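Local coordinates for protein xyloglucan-specific endo-beta-1,4-glucanase (Uncultured bacterium, PDB 4W88) that hydrolyses internal beta-1,4-glucosidic bonds in the backbone of xyloglucan, as a glycoside hydrolase family 5 endoglucanase with a TIM-barrel fold, at residues A189-L193 with P216-V220; I194-H200 with A219-H223; T272-F276 with G313-G317; F276-T280 with N328-V332. The protein carries 1 engineered substitution. All coordinates share one frame; numbering follows the deposited sequence.

Overall arrangement
The four contacts follow the second half of a closed eight-stranded parallel barrel. Contacts 1 and 2 are consecutive lengths of one strand pairing: they share A219 and V220, their centres lie about 13 Å apart, and together they run strand 193-196 beside strand 218-223 from its start to the glycan pocket. Contacts 3 and 4 come later in the chain and share F276 in the loop after strand 267-272, with centres about 10 Å apart. They tie this loop first to the loop after strand 300-305, then to the C-terminal helix 329-336. About 6 Å separates the nearest atoms of contacts 2 and 3, which both reach the sugar-binding end of the barrel.

Contact 1: residues A189-L193 with P216-V220; sequences ADRVL and PNIAV
The parallel pairing of the fifth and sixth strands of the (beta/alpha)8 barrel begins here, with L193 and I218 side by side, their CA atoms 4.7 Å apart. L193 is bonded to segment 216-220 through both its N and its O. Its N donates to N217 O at 3.0 Å, while L193 O receives A219 N, also at 3.0 Å. The same two oxygens take CA-H contacts as well, N217 O from V192 CA and L193 O from I218 CA. Before the strand starts, N217 turns its side chain into the 189-193 loop. With CG beside its own backbone N (chi1 -67°), the amide lies alongside D190, ND2 being 3.5 Å from D190 CB. A water extends the link, accepting from N217 ND2 and donating to A189 O, each at 3.0 Å. R191 O and N217 O, two acceptors, face each other at 3.3 Å; R182 donates NH1 to R191 O and, weakly, NH2 to N217 O, which probably eases the closeness of the two acceptors. R191 itself points away from the pairing and holds N188 and the carbonyls of Y138, D139 and L142. Apolar touches between the segments are light, such as V192 CG1 against A219 CB at 4.3 Å. Helix 164-182 packs over L193 and I218 on the outside of the barrel, helix 3-9 reaches V192 and N217, and beyond the pair, backbone hydrogen bonds join V192 to F144 of strand 142-145 and V220 to V268 of strand 267-272.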
loop_
_atom_site.group_PDB
_atom_site.type_symbol
_atom_site.label_atom_id
_atom_site.label_comp_id
_atom_site.label_asym_id
_atom_site.label_seq_id
_atom_site.Cartn_x
_atom_site.Cartn_y
_atom_site.Cartn_z
ATOM N N ALA A 189 12.367 -7.304 15.405
ATOM C CA ALA A 189 13.525 -6.458 15.631
ATOM C C ALA A 189 14.121 -5.888 14.346
ATOM O O ALA A 189 14.637 -4.777 14.345
ATOM C CB ALA A 189 14.568 -7.174 16.458
ATOM N N ASP A 190 14.030 -6.679 13.280
ATOM C CA ASP A 190 14.621 -6.322 12.005
ATOM C C ASP A 190 13.702 -6.523 10.786
ATOM O O ASP A 190 14.129 -6.410 9.635
ATOM C CB ASP A 190 15.968 -7.028 11.829
ATOM C CG ASP A 190 15.921 -8.518 11.873
ATOM O OD1 ASP A 190 14.818 -9.085 12.035
ATOM O OD2 ASP A 190 17.052 -9.151 11.782
ATOM N N ARG A 191 12.402 -6.752 11.034
ATOM C CA ARG A 191 11.417 -6.760 9.977
ATOM C C ARG A 191 11.460 -5.469 9.186
ATOM O O ARG A 191 11.651 -4.381 9.783
ATOM C CB ARG A 191 10.003 -6.914 10.613
ATOM C CG ARG A 191 8.905 -7.129 9.609
ATOM C CD ARG A 191 7.565 -7.477 10.207
ATOM N NE ARG A 191 7.573 -8.519 11.194
ATOM C CZ ARG A 191 7.827 -9.802 10.970
ATOM N NH1 ARG A 191 8.026 -10.252 9.741
ATOM N NH2 ARG A 191 7.895 -10.630 11.986
ATOM N N VAL A 192 11.233 -5.547 7.870
ATOM C CA VAL A 192 11.119 -4.321 7.115
ATOM C C VAL A 192 9.835 -3.574 7.559
ATOM O O VAL A 192 8.717 -4.100 7.406
ATOM C CB VAL A 192 11.118 -4.554 5.593
ATOM C CG1 VAL A 192 10.992 -3.227 4.775
ATOM C CG2 VAL A 192 12.356 -5.330 5.177
ATOM N N LEU A 193 10.020 -2.293 7.941
ATOM C CA LEU A 193 8.932 -1.439 8.286
ATOM C C LEU A 193 8.821 -0.310 7.286
ATOM O O LEU A 193 9.811 0.347 7.019
ATOM C CB LEU A 193 9.067 -0.880 9.690
ATOM C CG LEU A 193 9.277 -1.901 10.789
ATOM C CD1 LEU A 193 9.358 -1.295 12.175
ATOM C CD2 LEU A 193 8.209 -2.997 10.815
ATOM N N PRO A 216 17.877 0.925 10.294
ATOM C CA PRO A 216 18.374 0.513 8.946
ATOM C C PRO A 216 17.427 -0.393 8.187
ATOM O O PRO A 216 17.675 -0.695 7.016
ATOM C CB PRO A 216 19.659 -0.242 9.281
ATOM C CG PRO A 216 19.410 -0.779 10.673
ATOM C CD PRO A 216 18.561 0.220 11.399
ATOM N N ASN A 217 16.362 -0.827 8.875
ATOM C CA ASN A 217 15.384 -1.767 8.318
ATOM C C ASN A 217 14.028 -1.148 8.018
ATOM O O ASN A 217 12.971 -1.732 8.326
ATOM C CB ASN A 217 15.263 -3.022 9.182
ATOM C CG ASN A 217 16.549 -3.828 9.145
ATOM O OD1 ASN A 217 17.019 -4.208 8.111
ATOM N ND2 ASN A 217 17.114 -4.081 10.285
ATOM N N ILE A 218 14.100 -0.028 7.306
ATOM C CA ILE A 218 12.918 0.654 6.865
ATOM C C ILE A 218 12.901 0.856 5.370
ATOM O O ILE A 218 13.930 0.757 4.663
ATOM C CB ILE A 218 12.711 1.985 7.612
ATOM C CG1 ILE A 218 13.789 3.011 7.270
ATOM C CG2 ILE A 218 12.623 1.739 9.081
ATOM C CD1 ILE A 218 13.544 3.789 5.981
ATOM N N ALA A 219 11.704 1.144 4.868
ATOM C CA ALA A 219 11.526 1.617 3.483
ATOM C C ALA A 219 10.462 2.712 3.513
ATOM O O ALA A 219 9.693 2.806 4.466
ATOM C CB ALA A 219 11.090 0.462 2.531
ATOM N N VAL A 220 10.433 3.482 2.441
ATOM C CA VAL A 220 9.481 4.556 2.246
ATOM C C VAL A 220 8.469 4.183 1.112
ATOM O O VAL A 220 8.889 3.827 0.005
ATOM C CB VAL A 220 10.144 5.885 1.918
ATOM C CG1 VAL A 220 9.069 6.962 1.693
ATOM C CG2 VAL A 220 11.111 6.269 3.046
HETATM O O HOH W 1 16.095 -2.718 12.702
#

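Contact 2: residues I194-H200 with A219-H223; sequences IICTYGH and AVALH
Backbone hydrogen bonds carry the parallel pairing onward: I195 N donates to A219 O, and I195 O receives A221 N, both at 2.9 Å. Past C196 the chains part. T197 N and A221 O are buried without a partner, and a turn closed by H200 N to T197 O brings the chain back, letting H200 O accept H223 N at 3.0 Å, almost straight (176°) and on a lone pair.

The apolar touches of the sheet fall on two faces. I194, A219 and A221 share one, where I194 CG2 presses on A221 CB at 3.3 Å, tighter than usual van der Waals contact; that methyl reaches A221 because it stands anti to the backbone N. On the other face I195 CG1 meets V220 CG2 at 4.0 Å. Farther along, where the 194-200 chain has left the sheet, L222 CD2 meets T197 CG2.

Aromatic contact joins the two histidines. Their rings stack face to face, centroids 3.9 Å apart and planes 25° from parallel, offset so that H200 CD2 rides over the H223 ring, 3.3 Å from H223 NE2. C196 CB lies against the opposite face of H200. Both rings are fixed by polar partners: H200 by E145 and the backbone N of E149, H223 by the E149 carboxylate and T270. E149 lines the glycan pocket, and the H223 side chain comes to about 4 Å from a bound glucose, so the stack probably borders the pocket. I194 and A221 touch strand 142-145, and A221 also T270 of strand 267-272, whereas I195 packs outward on helix 164-182.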
loop_
_atom_site.group_PDB
_atom_site.type_symbol
_atom_site.label_atom_id
_atom_site.label_comp_id
_atom_site.label_asym_id
_atom_site.label_seq_id
_atom_site.Cartn_x
_atom_site.Cartn_y
_atom_site.Cartn_z
ATOM N N ILE A 194 7.614 -0.063 6.787
ATOM C CA ILE A 194 7.432 0.761 5.615
ATOM C C ILE A 194 6.648 2.000 6.079
ATOM O O ILE A 194 5.449 1.937 6.397
ATOM C CB ILE A 194 6.679 0.024 4.478
ATOM C CG1 ILE A 194 7.382 -1.277 4.084
ATOM C CG2 ILE A 194 6.548 0.945 3.240
ATOM C CD1 ILE A 194 6.612 -2.172 3.099
ATOM N N ILE A 195 7.369 3.103 6.145
ATOM C CA ILE A 195 6.830 4.360 6.577
ATOM C C ILE A 195 6.277 5.080 5.336
ATOM O O ILE A 195 6.410 4.597 4.196
ATOM C CB ILE A 195 7.894 5.209 7.318
ATOM C CG1 ILE A 195 9.041 5.640 6.411
ATOM C CG2 ILE A 195 8.339 4.520 8.604
ATOM C CD1 ILE A 195 9.926 6.749 6.983
ATOM N N CYS A 196 5.718 6.274 5.509
ATOM C CA CYS A 196 5.138 6.983 4.383
ATOM C C CYS A 196 5.209 8.483 4.559
ATOM O O CYS A 196 5.427 8.998 5.664
ATOM C CB CYS A 196 3.666 6.552 4.165
ATOM S SG CYS A 196 2.541 6.963 5.485
ATOM N N THR A 197 4.995 9.187 3.439
ATOM C CA THR A 197 4.739 10.591 3.452
ATOM C C THR A 197 3.255 10.901 3.724
ATOM O O THR A 197 2.390 10.032 3.654
ATOM C CB THR A 197 5.072 11.176 2.079
ATOM O OG1 THR A 197 4.349 10.405 1.129
ATOM C CG2 THR A 197 6.592 11.173 1.769
ATOM N N TYR A 198 2.973 12.171 3.989
ATOM C CA TYR A 198 1.591 12.637 4.125
ATOM C C TYR A 198 0.853 12.227 2.840
ATOM O O TYR A 198 1.347 12.484 1.720
ATOM C CB TYR A 198 1.547 14.159 4.225
ATOM C CG TYR A 198 0.159 14.691 4.431
ATOM C CD1 TYR A 198 -0.753 14.898 3.354
ATOM C CD2 TYR A 198 -0.301 15.008 5.708
ATOM C CE1 TYR A 198 -2.040 15.377 3.623
ATOM C CE2 TYR A 198 -1.565 15.542 5.941
ATOM C CZ TYR A 198 -2.422 15.744 4.918
ATOM O OH TYR A 198 -3.666 16.253 5.183
ATOM N N GLY A 199 -0.296 11.561 2.979
ATOM C CA GLY A 199 -1.060 11.118 1.812
ATOM C C GLY A 199 -0.403 10.123 0.871
ATOM O O GLY A 199 -0.919 9.932 -0.246
ATOM N N HIS A 200 0.735 9.532 1.265
ATOM C CA HIS A 200 1.607 8.833 0.349
ATOM C C HIS A 200 1.984 9.684 -0.894
ATOM O O HIS A 200 2.294 9.140 -1.968
ATOM C CB HIS A 200 0.964 7.524 -0.065
ATOM C CG HIS A 200 1.191 6.356 0.859
ATOM N ND1 HIS A 200 0.621 6.252 2.109
ATOM C CD2 HIS A 200 1.958 5.248 0.709
ATOM C CE1 HIS A 200 0.991 5.118 2.675
ATOM N NE2 HIS A 200 1.816 4.501 1.850
ATOM N N ALA A 219 11.704 1.144 4.868
ATOM C CA ALA A 219 11.526 1.617 3.483
ATOM C C ALA A 219 10.462 2.712 3.513
ATOM O O ALA A 219 9.693 2.806 4.466
ATOM C CB ALA A 219 11.090 0.462 2.531
ATOM N N VAL A 220 10.433 3.482 2.441
ATOM C CA VAL A 220 9.481 4.556 2.246
ATOM C C VAL A 220 8.469 4.183 1.112
ATOM O O VAL A 220 8.889 3.827 0.005
ATOM C CB VAL A 220 10.144 5.885 1.918
ATOM C CG1 VAL A 220 9.069 6.962 1.693
ATOM C CG2 VAL A 220 11.111 6.269 3.046
ATOM N N ALA A 221 7.180 4.215 1.458
ATOM C CA ALA A 221 6.089 3.920 0.581
ATOM C C ALA A 221 5.517 5.246 0.025
ATOM O O ALA A 221 5.346 6.270 0.753
ATOM C CB ALA A 221 4.999 3.158 1.310
ATOM N N LEU A 222 5.253 5.172 -1.272
ATOM C CA LEU A 222 4.554 6.202 -2.049
ATOM C C LEU A 222 3.459 5.587 -2.864
ATOM O O LEU A 222 3.542 4.440 -3.221
ATOM C CB LEU A 222 5.568 6.975 -2.948
ATOM C CG LEU A 222 6.706 7.582 -2.162
ATOM C CD1 LEU A 222 7.755 8.016 -3.129
ATOM C CD2 LEU A 222 6.263 8.768 -1.254
ATOM N N HIS A 223 2.462 6.398 -3.251
ATOM C CA HIS A 223 1.468 5.980 -4.198
ATOM C C HIS A 223 1.536 6.913 -5.392
ATOM O O HIS A 223 1.458 8.112 -5.230
ATOM C CB HIS A 223 0.064 6.027 -3.633
ATOM C CG HIS A 223 -0.186 5.063 -2.528
ATOM N ND1 HIS A 223 -1.346 5.063 -1.753
ATOM C CD2 HIS A 223 0.554 4.021 -2.093
ATOM C CE1 HIS A 223 -1.269 4.075 -0.891
ATOM N NE2 HIS A 223 -0.143 3.429 -1.093
#

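Contact 3: residues T272-F276 with G313-G317; sequences TGAQF and GEKFG
The F316 ring carries Q275 over one face: Q275 CG sits above the ring centre, 3.6 Å from the centroid and 14° off the normal, a CH-pi contact. At the ring edge, in its plane, lie the backbone of G273 and A274, with F316 CE1 3.7 Å from G273 C, and the carboxylate oxygen OE1 of E314. G273 adopts backbone angles at which a CB would clash with the preceding carbonyl O, and a CB would also crowd F316 CD1. Beyond CG the Q275 chain runs on extended, with CG beside its backbone N; its amide is turned 67° from the ring and only 27° from the E314 carboxylate, and NE2 approaches E314 CG at 3.8 Å.

Polar links tie the backbones. F276 N donates to K315 O at 2.9 Å. K315 is the centre of an inverse gamma turn closed by F316 N to E314 O. K315 N donates to a water, which in turn donates to Q275 OE1 at 2.6 Å. The K315 chain runs away past F276 to G311 O.

F316 also meets the rings of W304, Y225 and Y232, the last two being residues of the glycan pocket. An alanine in place of F316 would probably leave Q275 CG without the ring beneath it and open a gap beside W304, Y225 and Y232. The E314 side chain comes to about 4 Å from a bound xylose; with the F316 edge and the Q275 amide beside it, its carboxylate is probably positioned by this packing.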
loop_
_atom_site.group_PDB
_atom_site.type_symbol
_atom_site.label_atom_id
_atom_site.label_comp_id
_atom_site.label_asym_id
_atom_site.label_seq_id
_atom_site.Cartn_x
_atom_site.Cartn_y
_atom_site.Cartn_z
ATOM N N THR A 272 -0.364 1.558 -7.296
ATOM C CA THR A 272 -0.498 2.209 -8.581
ATOM C C THR A 272 -1.428 1.334 -9.433
ATOM O O THR A 272 -1.907 0.270 -9.002
ATOM C CB THR A 272 0.873 2.419 -9.251
ATOM O OG1 THR A 272 0.725 3.286 -10.425
ATOM C CG2 THR A 272 1.504 1.095 -9.614
ATOM N N GLY A 273 -1.719 1.798 -10.646
ATOM C CA GLY A 273 -2.629 1.092 -11.547
ATOM C C GLY A 273 -3.357 2.095 -12.437
ATOM O O GLY A 273 -3.191 3.305 -12.274
ATOM N N ALA A 274 -4.141 1.602 -13.410
ATOM C CA ALA A 274 -4.903 2.453 -14.303
ATOM C C ALA A 274 -6.299 1.890 -14.455
ATOM O O ALA A 274 -6.462 0.738 -14.699
ATOM C CB ALA A 274 -4.182 2.466 -15.634
ATOM N N GLN A 275 -7.300 2.722 -14.281
ATOM C CA GLN A 275 -8.638 2.270 -14.450
ATOM C C GLN A 275 -8.876 1.907 -15.919
ATOM O O GLN A 275 -8.368 2.553 -16.852
ATOM C CB GLN A 275 -9.666 3.329 -14.005
ATOM C CG GLN A 275 -9.653 3.575 -12.519
ATOM C CD GLN A 275 -10.546 4.704 -12.066
ATOM O OE1 GLN A 275 -11.659 4.898 -12.578
ATOM N NE2 GLN A 275 -10.066 5.464 -11.085
ATOM N N PHE A 276 -9.572 0.800 -16.081
ATOM C CA PHE A 276 -9.910 0.274 -17.391
ATOM C C PHE A 276 -10.920 1.156 -18.098
ATOM O O PHE A 276 -12.028 1.348 -17.594
ATOM C CB PHE A 276 -10.429 -1.184 -17.394
ATOM C CG PHE A 276 -10.646 -1.721 -18.776
ATOM C CD1 PHE A 276 -9.523 -1.913 -19.619
ATOM C CD2 PHE A 276 -11.905 -2.066 -19.243
ATOM C CE1 PHE A 276 -9.671 -2.372 -20.920
ATOM C CE2 PHE A 276 -12.049 -2.578 -20.547
ATOM C CZ PHE A 276 -10.930 -2.726 -21.369
ATOM N N GLY A 313 -18.031 1.792 -10.819
ATOM C CA GLY A 313 -17.020 2.077 -9.826
ATOM C C GLY A 313 -15.684 2.250 -10.520
ATOM O O GLY A 313 -15.610 2.309 -11.785
ATOM N N GLU A 314 -14.638 2.308 -9.722
ATOM C CA GLU A 314 -13.313 2.555 -10.239
ATOM C C GLU A 314 -12.755 1.232 -10.779
ATOM O O GLU A 314 -12.539 0.297 -10.010
ATOM C CB GLU A 314 -12.462 3.147 -9.134
ATOM C CG GLU A 314 -12.893 4.584 -8.732
ATOM C CD GLU A 314 -12.054 5.187 -7.612
ATOM O OE1 GLU A 314 -11.270 4.474 -7.008
ATOM O OE2 GLU A 314 -12.170 6.388 -7.280
ATOM N N LYS A 315 -12.499 1.166 -12.099
ATOM C CA LYS A 315 -12.331 -0.137 -12.732
ATOM C C LYS A 315 -10.890 -0.619 -12.654
ATOM O O LYS A 315 -10.201 -0.766 -13.670
ATOM C CB LYS A 315 -12.924 -0.185 -14.165
ATOM C CG LYS A 315 -14.439 -0.089 -14.241
ATOM C CD LYS A 315 -14.875 0.121 -15.689
ATOM C CE LYS A 315 -16.373 -0.108 -15.862
ATOM N NZ LYS A 315 -17.187 0.679 -14.910
ATOM N N PHE A 316 -10.407 -0.819 -11.426
ATOM C CA PHE A 316 -9.003 -1.307 -11.236
ATOM C C PHE A 316 -8.887 -2.857 -11.206
ATOM O O PHE A 316 -7.795 -3.424 -11.037
ATOM C CB PHE A 316 -8.532 -0.770 -9.930
ATOM C CG PHE A 316 -8.104 0.699 -9.959
ATOM C CD1 PHE A 316 -7.035 1.102 -10.690
ATOM C CD2 PHE A 316 -8.773 1.619 -9.212
ATOM C CE1 PHE A 316 -6.560 2.380 -10.709
ATOM C CE2 PHE A 316 -8.348 2.936 -9.179
ATOM C CZ PHE A 316 -7.250 3.343 -9.948
ATOM N N GLY A 317 -10.023 -3.558 -11.324
ATOM C CA GLY A 317 -10.014 -4.970 -11.262
ATOM C C GLY A 317 -9.118 -5.675 -12.307
ATOM O O GLY A 317 -9.135 -5.322 -13.503
HETATM O O HOH W 2 -13.309 3.339 -13.913
#

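Contact 4: residues F276-T280 with N328-V332; sequences FKENT and NDDIV
T280 and N328 approach from opposite directions and meet through N328 ND2, which donates to T280 OG1 at 3.0 Å with an angle of 164°; the hydroxyl oxygen lies almost exactly in the amide plane. The other end of the same amide turns back on its own chain, where N328 OD1 accepts I331 N at 3.1 Å as the N-cap bond of helix 329-336, the donor standing above the carbonyl plane. CG is anti to the backbone N (chi1 -170°), which swings the amide out over the helix start and toward T280. ND2 also bonds to Y309 OH, so both ends of the group are tied and its rotation is fixed.

The F276 ring crosses N328 at about a right angle, ring and amide planes 68° apart, with F276 CE1 3.6 Å from ND2. I331 CD1 comes obliquely to F276 CD1 at 3.9 Å. E278 N lies over the centre of one face of this ring; in the same turn K277 N donates to N279 OD1 at 2.8 Å. On the outer side T280 CG2 meets D330 CB at 3.7 Å, the two side chains roughly perpendicular. A leucine in place of N328 would probably leave T280 OG1 without its donor and the first turn of helix 329-336 without its cap.

T280 opens helix 280-295, and the contact thus fastens the start of this helix to the start of the C-terminal one. I331 packs further on I283 and I287 of helix 280-295, Y309 stacks on F276, and D329 forms a salt bridge with R53 of helix 44-53.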
loop_
_atom_site.group_PDB
_atom_site.type_symbol
_atom_site.label_atom_id
_atom_site.label_comp_id
_atom_site.label_asym_id
_atom_site.label_seq_id
_atom_site.Cartn_x
_atom_site.Cartn_y
_atom_site.Cartn_z
ATOM N N PHE A 276 -9.572 0.800 -16.081
ATOM C CA PHE A 276 -9.910 0.274 -17.391
ATOM C C PHE A 276 -10.920 1.156 -18.098
ATOM O O PHE A 276 -12.028 1.348 -17.594
ATOM C CB PHE A 276 -10.429 -1.184 -17.394
ATOM C CG PHE A 276 -10.646 -1.721 -18.776
ATOM C CD1 PHE A 276 -9.523 -1.913 -19.619
ATOM C CD2 PHE A 276 -11.905 -2.066 -19.243
ATOM C CE1 PHE A 276 -9.671 -2.372 -20.920
ATOM C CE2 PHE A 276 -12.049 -2.578 -20.547
ATOM C CZ PHE A 276 -10.930 -2.726 -21.369
ATOM N N LYS A 277 -10.522 1.688 -19.251
ATOM C CA LYS A 277 -11.361 2.650 -20.024
ATOM C C LYS A 277 -11.500 2.189 -21.482
ATOM O O LYS A 277 -11.363 2.982 -22.413
ATOM C CB LYS A 277 -10.697 4.036 -20.011
ATOM C CG LYS A 277 -10.463 4.715 -18.669
ATOM C CD LYS A 277 -9.567 5.928 -18.796
ATOM C CE LYS A 277 -9.367 6.544 -17.411
ATOM N NZ LYS A 277 -8.775 7.912 -17.575
ATOM N N GLU A 278 -11.718 0.860 -21.644
ATOM C CA GLU A 278 -11.851 0.193 -22.960
ATOM C C GLU A 278 -10.644 0.551 -23.808
ATOM O O GLU A 278 -10.764 0.874 -25.003
ATOM C CB GLU A 278 -13.159 0.503 -23.666
ATOM C CG GLU A 278 -14.312 0.338 -22.741
ATOM C CD GLU A 278 -15.330 -0.546 -23.147
ATOM O OE1 GLU A 278 -15.201 -1.694 -22.684
ATOM O OE2 GLU A 278 -16.234 -0.048 -23.877
ATOM N N ASN A 279 -9.482 0.462 -23.180
ATOM C CA ASN A 279 -8.268 1.024 -23.707
ATOM C C ASN A 279 -7.073 0.127 -23.395
ATOM O O ASN A 279 -6.006 0.606 -22.956
ATOM C CB ASN A 279 -8.020 2.431 -23.156
ATOM C CG ASN A 279 -7.796 2.457 -21.644
ATOM O OD1 ASN A 279 -8.289 1.602 -20.909
ATOM N ND2 ASN A 279 -7.019 3.438 -21.199
ATOM N N THR A 280 -7.258 -1.166 -23.635
ATOM C CA THR A 280 -6.244 -2.151 -23.321
ATOM C C THR A 280 -4.863 -1.796 -23.831
ATOM O O THR A 280 -3.865 -1.830 -23.098
ATOM C CB THR A 280 -6.607 -3.485 -23.933
ATOM O OG1 THR A 280 -7.792 -3.962 -23.311
ATOM C CG2 THR A 280 -5.482 -4.504 -23.666
ATOM N N ASN A 328 -8.450 -9.212 -17.919
ATOM C CA ASN A 328 -7.760 -8.661 -19.084
ATOM C C ASN A 328 -6.348 -9.204 -19.154
ATOM O O ASN A 328 -5.476 -8.711 -18.467
ATOM C CB ASN A 328 -7.814 -7.128 -19.056
ATOM C CG ASN A 328 -7.339 -6.525 -20.336
ATOM O OD1 ASN A 328 -6.342 -6.951 -20.926
ATOM N ND2 ASN A 328 -8.078 -5.548 -20.815
ATOM N N ASP A 329 -6.139 -10.281 -19.907
ATOM C CA ASP A 329 -4.852 -10.960 -19.820
ATOM C C ASP A 329 -3.734 -10.137 -20.462
ATOM O O ASP A 329 -2.569 -10.277 -20.090
ATOM C CB ASP A 329 -4.896 -12.330 -20.504
ATOM C CG ASP A 329 -5.478 -13.399 -19.633
ATOM O OD1 ASP A 329 -5.124 -13.507 -18.456
ATOM O OD2 ASP A 329 -6.330 -14.095 -20.160
ATOM N N ASP A 330 -4.067 -9.245 -21.401
ATOM C CA ASP A 330 -3.016 -8.386 -22.001
ATOM C C ASP A 330 -2.431 -7.366 -21.002
ATOM O O ASP A 330 -1.213 -7.139 -20.935
ATOM C CB ASP A 330 -3.569 -7.646 -23.210
ATOM C CG ASP A 330 -3.766 -8.532 -24.429
ATOM O OD1 ASP A 330 -3.356 -9.693 -24.454
ATOM O OD2 ASP A 330 -4.277 -8.026 -25.407
ATOM N N ILE A 331 -3.316 -6.708 -20.240
ATOM C CA ILE A 331 -2.870 -5.837 -19.152
ATOM C C ILE A 331 -2.028 -6.583 -18.123
ATOM O O ILE A 331 -0.912 -6.154 -17.734
ATOM C CB ILE A 331 -4.064 -5.124 -18.473
ATOM C CG1 ILE A 331 -4.705 -4.140 -19.476
ATOM C CG2 ILE A 331 -3.646 -4.384 -17.206
ATOM C CD1 ILE A 331 -5.953 -3.435 -19.020
ATOM N N VAL A 332 -2.523 -7.736 -17.726
ATOM C CA VAL A 332 -1.832 -8.531 -16.708
ATOM C C VAL A 332 -0.455 -8.986 -17.161
ATOM O O VAL A 332 0.520 -8.876 -16.388
ATOM C CB VAL A 332 -2.729 -9.631 -16.168
ATOM C CG1 VAL A 332 -1.980 -10.567 -15.218
ATOM C CG2 VAL A 332 -3.892 -9.006 -15.446
#